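Local coordinates for protein folylpolyglutamate synthase (FolC) (Helicobacter pylori, PDB 6K8C) that probably adds glutamate to dihydropteroate and extends the glutamate tail of reduced folates, in ATP-dependent ligase reactions of folate metabolism, at residues A[270-273]-A[274-278]; A[295-298]-A[299-303]; A[384-387]-A[388-391]. All blocks are in the same frame, centred on the assembly; numbering follows the deposited sequence.

Interaction 1: A[270-273]-A[274-278]; sequences NLIG and RCELL
Arg274 lays its guanidinium group across Leu271: CD1 of the leucine stands over one face, off toward the rim, 3.9 Å from NE of Arg274, while CB of Leu271 meets CD of Arg274 at 3.7 Å. The arginine chain bends at its second torsion (chi2 75°), which folds it back over the peptides it has just left. NH1 of Arg274 can then donate to the carbonyl O of Ile272 at 3.0 Å. That oxygen lies in the guanidinium plane and is approached nearly end-on, so the bond holds the group by one edge while the leucine lies against a face. Beneath this runs a type II beta turn from Leu271 to Arg274, closed by N of Arg274 donating to O of Leu271 at 3.2 Å. Gly273 occupies the third position with positive phi (82°), the usual place for glycine in a type II turn. The N-H of Gly273 points to Glu276, whose OE2 accepts it at 3.0 Å from above the carboxylate plane. This oxygen also lies 3.3 Å from CA of Ile272, and the Glu276 side chain runs alongside that of Ile272. A water joins N of Leu271, as donor, to O of Arg274, as acceptor, linking the two ends of the turn a second time. The turn leads into strand 276-279, an outermost strand of the sheet in the glutamate ligase domain of the Mur ligase family, and backbone bonds of Gly273 with Val286 and Glu276 with Ile284 align it there. Beyond the turn, Arg274 touches Arg238 and Phe379, and its NH2 makes a weak hydrogen bond to a bound citrate, probably from the crystallisation liquor.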
ATOM      1  N   ASN A 270      -9.425   2.655   7.981  1.00 34.76           N
ATOM      2  CA  ASN A 270      -9.242   3.893   7.240  1.00 41.84           C
ATOM      3  C   ASN A 270      -7.799   3.951   6.767  1.00 40.65           C
ATOM      4  O   ASN A 270      -6.873   3.804   7.570  1.00 48.31           O
ATOM      5  CB  ASN A 270      -9.573   5.115   8.104  1.00 52.23           C
ATOM      6  CG  ASN A 270      -9.162   6.418   7.449  1.00 54.97           C
ATOM      7  OD1 ASN A 270      -8.043   6.892   7.634  1.00 55.43           O
ATOM      8  ND2 ASN A 270     -10.071   7.007   6.680  1.00 57.04           N
ATOM      9  N   LEU A 271      -7.611   4.141   5.467  1.00 34.82           N
ATOM     10  CA  LEU A 271      -6.291   4.324   4.888  1.00 34.75           C
ATOM     11  C   LEU A 271      -6.235   5.680   4.211  1.00 40.68           C
ATOM     12  O   LEU A 271      -7.180   6.080   3.524  1.00 31.53           O
ATOM     13  CB  LEU A 271      -5.954   3.231   3.874  1.00 32.99           C
ATOM     14  CG  LEU A 271      -5.693   1.828   4.409  1.00 41.86           C
ATOM     15  CD1 LEU A 271      -5.419   0.877   3.249  1.00 34.61           C
ATOM     16  CD2 LEU A 271      -4.535   1.848   5.397  1.00 37.62           C
ATOM     17  N   ILE A 272      -5.127   6.393   4.422  1.00 36.66           N
ATOM     18  CA  ILE A 272      -4.947   7.684   3.777  1.00 37.58           C
ATOM     19  C   ILE A 272      -4.907   7.493   2.267  1.00 30.45           C
ATOM     20  O   ILE A 272      -4.251   6.581   1.750  1.00 36.06           O
ATOM     21  CB  ILE A 272      -3.672   8.365   4.303  1.00 32.18           C
ATOM     22  CG1 ILE A 272      -3.883   8.827   5.749  1.00 34.66           C
ATOM     23  CG2 ILE A 272      -3.276   9.538   3.416  1.00 36.14           C
ATOM     24  CD1 ILE A 272      -2.592   9.054   6.526  1.00 31.47           C
ATOM     25  N   GLY A 273      -5.624   8.353   1.550  1.00 31.18           N
ATOM     26  CA  GLY A 273      -5.653   8.270   0.107  1.00 34.61           C
ATOM     27  C   GLY A 273      -6.622   7.256  -0.451  1.00 36.11           C
ATOM     28  O   GLY A 273      -6.611   7.017  -1.662  1.00 35.02           O
ATOM     29  N   ARG A 274      -7.447   6.643   0.391  1.00 28.39           N
ATOM     30  CA  ARG A 274      -8.487   5.715  -0.038  1.00 31.89           C
ATOM     31  C   ARG A 274      -9.828   6.304   0.369  1.00 37.48           C
ATOM     32  O   ARG A 274     -10.101   6.448   1.566  1.00 35.44           O
ATOM     33  CB  ARG A 274      -8.299   4.329   0.589  1.00 37.97           C
ATOM     34  CG  ARG A 274      -7.270   3.450  -0.106  1.00 37.17           C
ATOM     35  CD  ARG A 274      -5.851   3.888   0.218  1.00 37.52           C
ATOM     36  NE  ARG A 274      -4.879   2.849  -0.102  1.00 40.42           N
ATOM     37  CZ  ARG A 274      -3.605   2.871   0.277  1.00 41.78           C
ATOM     38  NH1 ARG A 274      -3.141   3.887   0.992  1.00 47.58           N
ATOM     39  NH2 ARG A 274      -2.795   1.878  -0.061  1.00 59.92           N
ATOM     40  N   CYS A 275     -10.650   6.658  -0.621  1.00 29.38           N
ATOM     41  CA  CYS A 275     -11.962   7.249  -0.371  1.00 24.73           C
ATOM     42  C   CYS A 275     -11.860   8.444   0.578  1.00 36.58           C
ATOM     43  O   CYS A 275     -12.588   8.553   1.568  1.00 41.50           O
ATOM     44  CB  CYS A 275     -12.918   6.195   0.176  1.00 47.64           C
ATOM     45  SG  CYS A 275     -14.585   6.428  -0.367  1.00 69.52           S
ATOM     46  N   GLU A 276     -10.939   9.348   0.269  1.00 29.42           N
ATOM     47  CA  GLU A 276     -10.570  10.433   1.169  1.00 34.42           C
ATOM     48  C   GLU A 276     -11.103  11.760   0.647  1.00 35.91           C
ATOM     49  O   GLU A 276     -10.838  12.133  -0.500  1.00 33.87           O
ATOM     50  CB  GLU A 276      -9.054  10.508   1.332  1.00 38.30           C
ATOM     51  CG  GLU A 276      -8.594  11.623   2.268  1.00 42.31           C
ATOM     52  CD  GLU A 276      -7.402  11.218   3.105  1.00 44.82           C
ATOM     53  OE1 GLU A 276      -6.615  12.107   3.486  1.00 59.39           O
ATOM     54  OE2 GLU A 276      -7.252  10.009   3.383  1.00 42.85           O
ATOM     55  N   LEU A 277     -11.852  12.466   1.488  1.00 32.57           N
ATOM     56  CA  LEU A 277     -12.344  13.800   1.156  1.00 36.06           C
ATOM     57  C   LEU A 277     -11.246  14.798   1.482  1.00 38.70           C
ATOM     58  O   LEU A 277     -11.084  15.202   2.635  1.00 42.51           O
ATOM     59  CB  LEU A 277     -13.618  14.115   1.931  1.00 40.56           C
ATOM     60  CG  LEU A 277     -14.970  14.012   1.227  1.00 46.87           C
ATOM     61  CD1 LEU A 277     -16.053  14.628   2.095  1.00 49.22           C
ATOM     62  CD2 LEU A 277     -14.945  14.666  -0.147  1.00 36.70           C
ATOM     63  N   LEU A 278     -10.471  15.190   0.467  1.00 34.48           N
ATOM     64  CA  LEU A 278      -9.450  16.216   0.671  1.00 33.38           C
ATOM     65  C   LEU A 278     -10.079  17.555   1.027  1.00 40.42           C
ATOM     66  O   LEU A 278      -9.525  18.315   1.829  1.00 41.59           O
ATOM     67  CB  LEU A 278      -8.586  16.353  -0.582  1.00 35.44           C
ATOM     68  CG  LEU A 278      -7.450  17.380  -0.544  1.00 42.35           C
ATOM     69  CD1 LEU A 278      -6.354  16.931   0.406  1.00 43.44           C
ATOM     70  CD2 LEU A 278      -6.889  17.611  -1.937  1.00 48.49           C
TER
HETATM   71  O   HOH W   1     -10.814   8.420   4.189  1.00 58.20           O
HETATM   72  O   HOH W   2      -9.917   4.558   3.781  1.00 40.81           O

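Interaction 2: A[295-298]-A[299-303]; sequences ALKE and EIKRI
Glu298 and Lys301 lie side by side and point the same way from the surface of one helix, three residues apart. The lysine is extended beyond CG, whereas the glutamate bends at its second torsion (chi2 -37°), bringing its carboxylate alongside the lysine chain. NZ of Lys301 reaches OE1 of Glu298 at 3.2 Å on the syn side, a little out of the carboxylate plane, in a salt bridge. The other oxygen, OE2 of Glu298, rests 3.6 Å from CD of Lys301, so the carboxylate borders methylene as well as ammonium. Lys297 flanks Lys301 in the same parallel fashion, its CG 4.0 Å from CE of Lys301. The two ammonium groups stay apart, and NZ of Lys297 is hydrogen-bonded to the carbonyl O of Ile326. A second ion pair is built differently. Arg302 turns its guanidinium edge to Glu299, with the carboxylate carbon in the guanidinium plane. NH1 of Arg302 meets the syn lone pair of OE2 of Glu299 at 3.0 Å, and NE of Arg302 points to OE1 of Glu299, in a bond modelled too short for its length to be trusted. One face of this guanidinium carries CG1 of Ile303, 3.6 Å above the plane. Such i to i+3 pairs of opposite charge are a familiar pattern on exposed helical faces, and the i to i+4 backbone bonds, for example N of Ile300 to O of Leu296 at 2.7 Å, set their spacing. Ile300 also brings CG1 to 3.2 Å from that same O of Leu296. In the glutamate ligase domain, Leu296 and Ile300 of helix 290-303 settle on strands 282-285 and 373-376, while Lys297 and Ile300 meet Val330, just ahead of strand 331-336.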
ATOM      1  N   ALA A 295     -17.086   0.900  -5.352  1.00 31.61           N
ATOM      2  CA  ALA A 295     -17.209   1.493  -4.024  1.00 36.07           C
ATOM      3  C   ALA A 295     -17.185   3.015  -4.090  1.00 29.53           C
ATOM      4  O   ALA A 295     -17.880   3.688  -3.319  1.00 31.69           O
ATOM      5  CB  ALA A 295     -16.088   0.984  -3.122  1.00 34.69           C
ATOM      6  N   LEU A 296     -16.387   3.580  -4.998  1.00 31.54           N
ATOM      7  CA  LEU A 296     -16.345   5.034  -5.108  1.00 26.59           C
ATOM      8  C   LEU A 296     -17.623   5.576  -5.732  1.00 31.44           C
ATOM      9  O   LEU A 296     -18.101   6.650  -5.347  1.00 29.73           O
ATOM     10  CB  LEU A 296     -15.122   5.460  -5.911  1.00 28.40           C
ATOM     11  CG  LEU A 296     -13.838   5.307  -5.095  1.00 35.39           C
ATOM     12  CD1 LEU A 296     -12.664   5.113  -6.008  1.00 31.54           C
ATOM     13  CD2 LEU A 296     -13.624   6.515  -4.196  1.00 30.21           C
ATOM     14  N   LYS A 297     -18.190   4.853  -6.699  1.00 28.73           N
ATOM     15  CA  LYS A 297     -19.496   5.231  -7.226  1.00 26.34           C
ATOM     16  C   LYS A 297     -20.520   5.333  -6.100  1.00 29.22           C
ATOM     17  O   LYS A 297     -21.276   6.307  -6.016  1.00 31.13           O
ATOM     18  CB  LYS A 297     -19.952   4.219  -8.280  1.00 27.28           C
ATOM     19  CG  LYS A 297     -21.423   4.355  -8.665  1.00 27.48           C
ATOM     20  CD  LYS A 297     -21.694   3.806 -10.072  1.00 36.88           C
ATOM     21  CE  LYS A 297     -21.646   2.282 -10.115  1.00 35.62           C
ATOM     22  NZ  LYS A 297     -22.003   1.740 -11.476  1.00 25.99           N
ATOM     23  N   GLU A 298     -20.543   4.332  -5.215  1.00 27.59           N
ATOM     24  CA  GLU A 298     -21.481   4.351  -4.097  1.00 34.94           C
ATOM     25  C   GLU A 298     -21.183   5.506  -3.149  1.00 38.29           C
ATOM     26  O   GLU A 298     -22.103   6.156  -2.641  1.00 40.00           O
ATOM     27  CB  GLU A 298     -21.435   3.019  -3.347  1.00 42.01           C
ATOM     28  CG  GLU A 298     -22.127   1.865  -4.062  1.00 54.00           C
ATOM     29  CD  GLU A 298     -23.381   2.297  -4.801  1.00 64.02           C
ATOM     30  OE1 GLU A 298     -23.434   2.127  -6.041  1.00 56.73           O
ATOM     31  OE2 GLU A 298     -24.315   2.802  -4.141  1.00 62.90           O
ATOM     32  N   GLU A 299     -19.900   5.783  -2.907  1.00 38.60           N
ATOM     33  CA  GLU A 299     -19.547   6.893  -2.028  1.00 36.55           C
ATOM     34  C   GLU A 299     -19.837   8.237  -2.679  1.00 41.06           C
ATOM     35  O   GLU A 299     -20.191   9.195  -1.984  1.00 42.95           O
ATOM     36  CB  GLU A 299     -18.080   6.797  -1.624  1.00 42.58           C
ATOM     37  CG  GLU A 299     -17.872   5.949  -0.382  1.00 67.89           C
ATOM     38  CD  GLU A 299     -17.995   6.750   0.897  1.00 63.71           C
ATOM     39  OE1 GLU A 299     -19.066   6.681   1.532  1.00 74.92           O
ATOM     40  OE2 GLU A 299     -17.028   7.450   1.267  1.00 72.16           O
ATOM     41  N   ILE A 300     -19.699   8.330  -4.003  1.00 36.01           N
ATOM     42  CA  ILE A 300     -20.096   9.548  -4.701  1.00 30.74           C
ATOM     43  C   ILE A 300     -21.592   9.792  -4.539  1.00 40.53           C
ATOM     44  O   ILE A 300     -22.032  10.928  -4.321  1.00 38.64           O
ATOM     45  CB  ILE A 300     -19.695   9.467  -6.186  1.00 30.84           C
ATOM     46  CG1 ILE A 300     -18.180   9.649  -6.348  1.00 31.58           C
ATOM     47  CG2 ILE A 300     -20.439  10.517  -6.989  1.00 26.40           C
ATOM     48  CD1 ILE A 300     -17.686   9.296  -7.747  1.00 29.86           C
ATOM     49  N   LYS A 301     -22.398   8.733  -4.651  1.00 37.23           N
ATOM     50  CA  LYS A 301     -23.839   8.881  -4.465  1.00 38.08           C
ATOM     51  C   LYS A 301     -24.162   9.376  -3.062  1.00 42.97           C
ATOM     52  O   LYS A 301     -24.996  10.270  -2.887  1.00 51.48           O
ATOM     53  CB  LYS A 301     -24.551   7.556  -4.736  1.00 39.42           C
ATOM     54  CG  LYS A 301     -24.442   7.042  -6.163  1.00 37.83           C
ATOM     55  CD  LYS A 301     -24.977   5.620  -6.251  1.00 49.90           C
ATOM     56  CE  LYS A 301     -25.217   5.186  -7.687  1.00 49.17           C
ATOM     57  NZ  LYS A 301     -25.637   3.754  -7.760  1.00 50.50           N
ATOM     58  N   ARG A 302     -23.513   8.805  -2.047  1.00 40.05           N
ATOM     59  CA  ARG A 302     -23.785   9.218  -0.674  1.00 54.19           C
ATOM     60  C   ARG A 302     -23.347  10.657  -0.433  1.00 53.39           C
ATOM     61  O   ARG A 302     -24.097  11.465   0.126  1.00 57.14           O
ATOM     62  CB  ARG A 302     -23.081   8.276   0.305  1.00 57.16           C
ATOM     63  CG  ARG A 302     -23.173   8.722   1.759  1.00 72.07           C
ATOM     64  CD  ARG A 302     -22.425   7.782   2.695  1.00 76.37           C
ATOM     65  NE  ARG A 302     -20.975   7.908   2.571  1.00 73.20           N
ATOM     66  CZ  ARG A 302     -20.213   8.610   3.405  1.00 77.09           C
ATOM     67  NH1 ARG A 302     -18.900   8.667   3.221  1.00 73.27           N
ATOM     68  NH2 ARG A 302     -20.764   9.259   4.423  1.00 75.43           N
ATOM     69  N   ILE A 303     -22.134  10.999  -0.865  1.00 53.41           N
ATOM     70  CA  ILE A 303     -21.521  12.257  -0.455  1.00 50.12           C
ATOM     71  C   ILE A 303     -22.053  13.423  -1.280  1.00 53.18           C
ATOM     72  O   ILE A 303     -22.433  14.463  -0.729  1.00 49.08           O
ATOM     73  CB  ILE A 303     -19.988  12.145  -0.545  1.00 46.24           C
ATOM     74  CG1 ILE A 303     -19.483  11.109   0.462  1.00 49.14           C
ATOM     75  CG2 ILE A 303     -19.330  13.504  -0.310  1.00 46.83           C
ATOM     76  CD1 ILE A 303     -17.976  10.980   0.514  1.00 57.12           C
TER

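Interaction 3: A[384-387]-A[388-391]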
ATOM      1  N   ALA A 384       0.306  13.622  -7.927  1.00 42.90           N
ATOM      2  CA  ALA A 384       0.539  14.682  -8.903  1.00 38.98           C
ATOM      3  C   ALA A 384      -0.578  15.718  -8.872  1.00 46.35           C
ATOM      4  O   ALA A 384      -0.320  16.919  -9.029  1.00 42.97           O
ATOM      5  CB  ALA A 384       0.689  14.091 -10.305  1.00 37.36           C
ATOM      6  N   PHE A 385      -1.825  15.281  -8.681  1.00 31.72           N
ATOM      7  CA  PHE A 385      -2.905  16.240  -8.478  1.00 32.02           C
ATOM      8  C   PHE A 385      -2.651  17.090  -7.243  1.00 32.07           C
ATOM      9  O   PHE A 385      -2.857  18.308  -7.255  1.00 34.75           O
ATOM     10  CB  PHE A 385      -4.251  15.532  -8.330  1.00 32.74           C
ATOM     11  CG  PHE A 385      -5.343  16.449  -7.861  1.00 31.37           C
ATOM     12  CD1 PHE A 385      -6.007  17.263  -8.761  1.00 29.13           C
ATOM     13  CD2 PHE A 385      -5.670  16.538  -6.515  1.00 30.17           C
ATOM     14  CE1 PHE A 385      -7.000  18.124  -8.338  1.00 33.29           C
ATOM     15  CE2 PHE A 385      -6.658  17.401  -6.087  1.00 33.17           C
ATOM     16  CZ  PHE A 385      -7.325  18.194  -6.997  1.00 38.08           C
ATOM     17  N   TYR A 386      -2.242  16.447  -6.148  1.00 30.85           N
ATOM     18  CA  TYR A 386      -2.089  17.150  -4.880  1.00 36.27           C
ATOM     19  C   TYR A 386      -1.038  18.247  -4.976  1.00 39.73           C
ATOM     20  O   TYR A 386      -1.186  19.314  -4.368  1.00 37.09           O
ATOM     21  CB  TYR A 386      -1.724  16.159  -3.777  1.00 37.46           C
ATOM     22  CG  TYR A 386      -1.551  16.804  -2.425  1.00 39.19           C
ATOM     23  CD1 TYR A 386      -2.602  17.484  -1.821  1.00 36.02           C
ATOM     24  CD2 TYR A 386      -0.340  16.731  -1.750  1.00 37.60           C
ATOM     25  CE1 TYR A 386      -2.451  18.073  -0.582  1.00 42.50           C
ATOM     26  CE2 TYR A 386      -0.179  17.321  -0.508  1.00 39.16           C
ATOM     27  CZ  TYR A 386      -1.237  17.991   0.071  1.00 49.40           C
ATOM     28  OH  TYR A 386      -1.086  18.582   1.306  1.00 49.32           O
ATOM     29  N   LYS A 387       0.032  18.004  -5.733  1.00 41.03           N
ATOM     30  CA  LYS A 387       1.071  19.017  -5.891  1.00 44.32           C
ATOM     31  C   LYS A 387       0.546  20.220  -6.665  1.00 52.95           C
ATOM     32  O   LYS A 387       0.767  21.370  -6.267  1.00 49.87           O
ATOM     33  CB  LYS A 387       2.290  18.413  -6.586  1.00 43.31           C
ATOM     34  CG  LYS A 387       3.232  17.679  -5.641  1.00 53.63           C
ATOM     35  CD  LYS A 387       3.648  16.335  -6.215  1.00 61.32           C
ATOM     36  CE  LYS A 387       5.125  16.065  -5.993  1.00 62.80           C
ATOM     37  NZ  LYS A 387       5.693  15.191  -7.060  1.00 68.73           N
ATOM     38  N   ARG A 388      -0.164  19.974  -7.769  1.00 40.84           N
ATOM     39  CA  ARG A 388      -0.743  21.069  -8.540  1.00 41.34           C
ATOM     40  C   ARG A 388      -1.814  21.794  -7.737  1.00 51.50           C
ATOM     41  O   ARG A 388      -1.930  23.024  -7.811  1.00 54.76           O
ATOM     42  CB  ARG A 388      -1.313  20.535  -9.854  1.00 46.69           C
ATOM     43  CG  ARG A 388      -0.279  19.813 -10.712  1.00 62.59           C
ATOM     44  CD  ARG A 388      -0.858  19.294 -12.023  1.00 59.09           C
ATOM     45  NE  ARG A 388      -1.668  20.292 -12.715  1.00 66.05           N
ATOM     46  CZ  ARG A 388      -2.278  20.080 -13.878  1.00 51.53           C
ATOM     47  NH1 ARG A 388      -2.997  21.044 -14.438  1.00 61.48           N
ATOM     48  NH2 ARG A 388      -2.166  18.904 -14.482  1.00 57.17           N
ATOM     49  N   TYR A 389      -2.594  21.047  -6.955  1.00 43.79           N
ATOM     50  CA  TYR A 389      -3.596  21.649  -6.079  1.00 43.01           C
ATOM     51  C   TYR A 389      -2.940  22.482  -4.985  1.00 49.89           C
ATOM     52  O   TYR A 389      -3.466  23.531  -4.594  1.00 55.37           O
ATOM     53  CB  TYR A 389      -4.462  20.543  -5.478  1.00 41.56           C
ATOM     54  CG  TYR A 389      -5.482  20.986  -4.459  1.00 42.88           C
ATOM     55  CD1 TYR A 389      -6.663  21.600  -4.851  1.00 39.72           C
ATOM     56  CD2 TYR A 389      -5.280  20.758  -3.105  1.00 48.52           C
ATOM     57  CE1 TYR A 389      -7.606  21.994  -3.922  1.00 52.53           C
ATOM     58  CE2 TYR A 389      -6.217  21.150  -2.167  1.00 55.80           C
ATOM     59  CZ  TYR A 389      -7.379  21.764  -2.581  1.00 50.46           C
ATOM     60  OH  TYR A 389      -8.317  22.155  -1.653  1.00 68.98           O
ATOM     61  N   GLN A 390      -1.789  22.029  -4.486  1.00 51.13           N
ATOM     62  CA  GLN A 390      -1.088  22.746  -3.428  1.00 57.36           C
ATOM     63  C   GLN A 390      -0.625  24.117  -3.903  1.00 60.15           C
ATOM     64  O   GLN A 390      -0.874  25.133  -3.243  1.00 68.09           O
ATOM     65  CB  GLN A 390       0.103  21.919  -2.953  1.00 60.80           C
ATOM     66  CG  GLN A 390      -0.105  21.197  -1.642  1.00 54.87           C
ATOM     67  CD  GLN A 390       1.190  20.630  -1.108  1.00 60.42           C
ATOM     68  OE1 GLN A 390       1.988  20.068  -1.859  1.00 64.22           O
ATOM     69  NE2 GLN A 390       1.415  20.780   0.193  1.00 54.95           N
ATOM     70  N   GLU A 391       0.048  24.163  -5.054  1.00 68.78           N
ATOM     71  CA  GLU A 391       0.544  25.416  -5.608  1.00 69.05           C
ATOM     72  C   GLU A 391      -0.575  26.355  -6.038  1.00 73.49           C
ATOM     73  O   GLU A 391      -0.285  27.469  -6.483  1.00 83.24           O
ATOM     74  CB  GLU A 391       1.466  25.117  -6.792  1.00 71.90           C
ATOM     75  CG  GLU A 391       2.457  23.993  -6.507  1.00 76.28           C
ATOM     76  CD  GLU A 391       3.649  23.990  -7.446  1.00 92.73           C
ATOM     77  OE1 GLU A 391       4.598  23.215  -7.196  1.00 86.48           O
ATOM     78  OE2 GLU A 391       3.637  24.754  -8.433  1.00 93.21           O
TER
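Ala384 receives a weak backbone bond from N of Arg388 at its carbonyl O, 3.3 Å away, and CG of Arg388 rests against the same oxygen. Phe385 follows, its ring carrying CB of Tyr389 over one face, toward the rim, with CE2 of Phe385 3.9 Å from that CB. This is a CH-pi contact; the two ring planes are nearly parallel (17°) but slid apart, with centroids 5.6 Å from each other, so they barely overlap. Tyr386 is stacked, by the side chain of Gln390. With its CG set opposite the backbone N (chi1 -180°), the ring swings over Gln390, whose CG makes a CH-pi contact 4.0 Å from the ring centroid. The amide continues across the same ring, turned only 18° from its plane, with CD of Gln390 3.6 Å from CE2 of Tyr386. Lys387 gives its carbonyl O to N of Glu391 at 3.1 Å, and CG of Glu391 packs on that oxygen at the same distance, where the helix runs out. These i to i+4 pairs follow the last turns of helix 379-390. Phe385 faces Ile282 and Ile284 of strand 282-285, Tyr389 lies against strands 276-279 and 282-285, and the Tyr386 ring meets Phe85, from the loop between strands 76-79 and 91-93, edge-to-face.

In the fold
The three contacts come in series along the chain, and none nests in or crosses another. Interaction 1 closes a tight turn at the entry to edge strand 276-279. After strand 282-285, interaction 2 knits together the later turns of helix 290-303; interaction 3 does so for helix 379-390, close to the C terminus. The first touches both others: Cys275 reaches Leu296 and Glu299 in 295-303, and Leu278 packs on Phe385, Tyr386 and Tyr389 in 384-391. The helical contacts do not meet, their nearest atoms being about 13 Å apart. Through Cys275 and Leu278, edge strand 276-279 and the residue leading into it thus touch both helices.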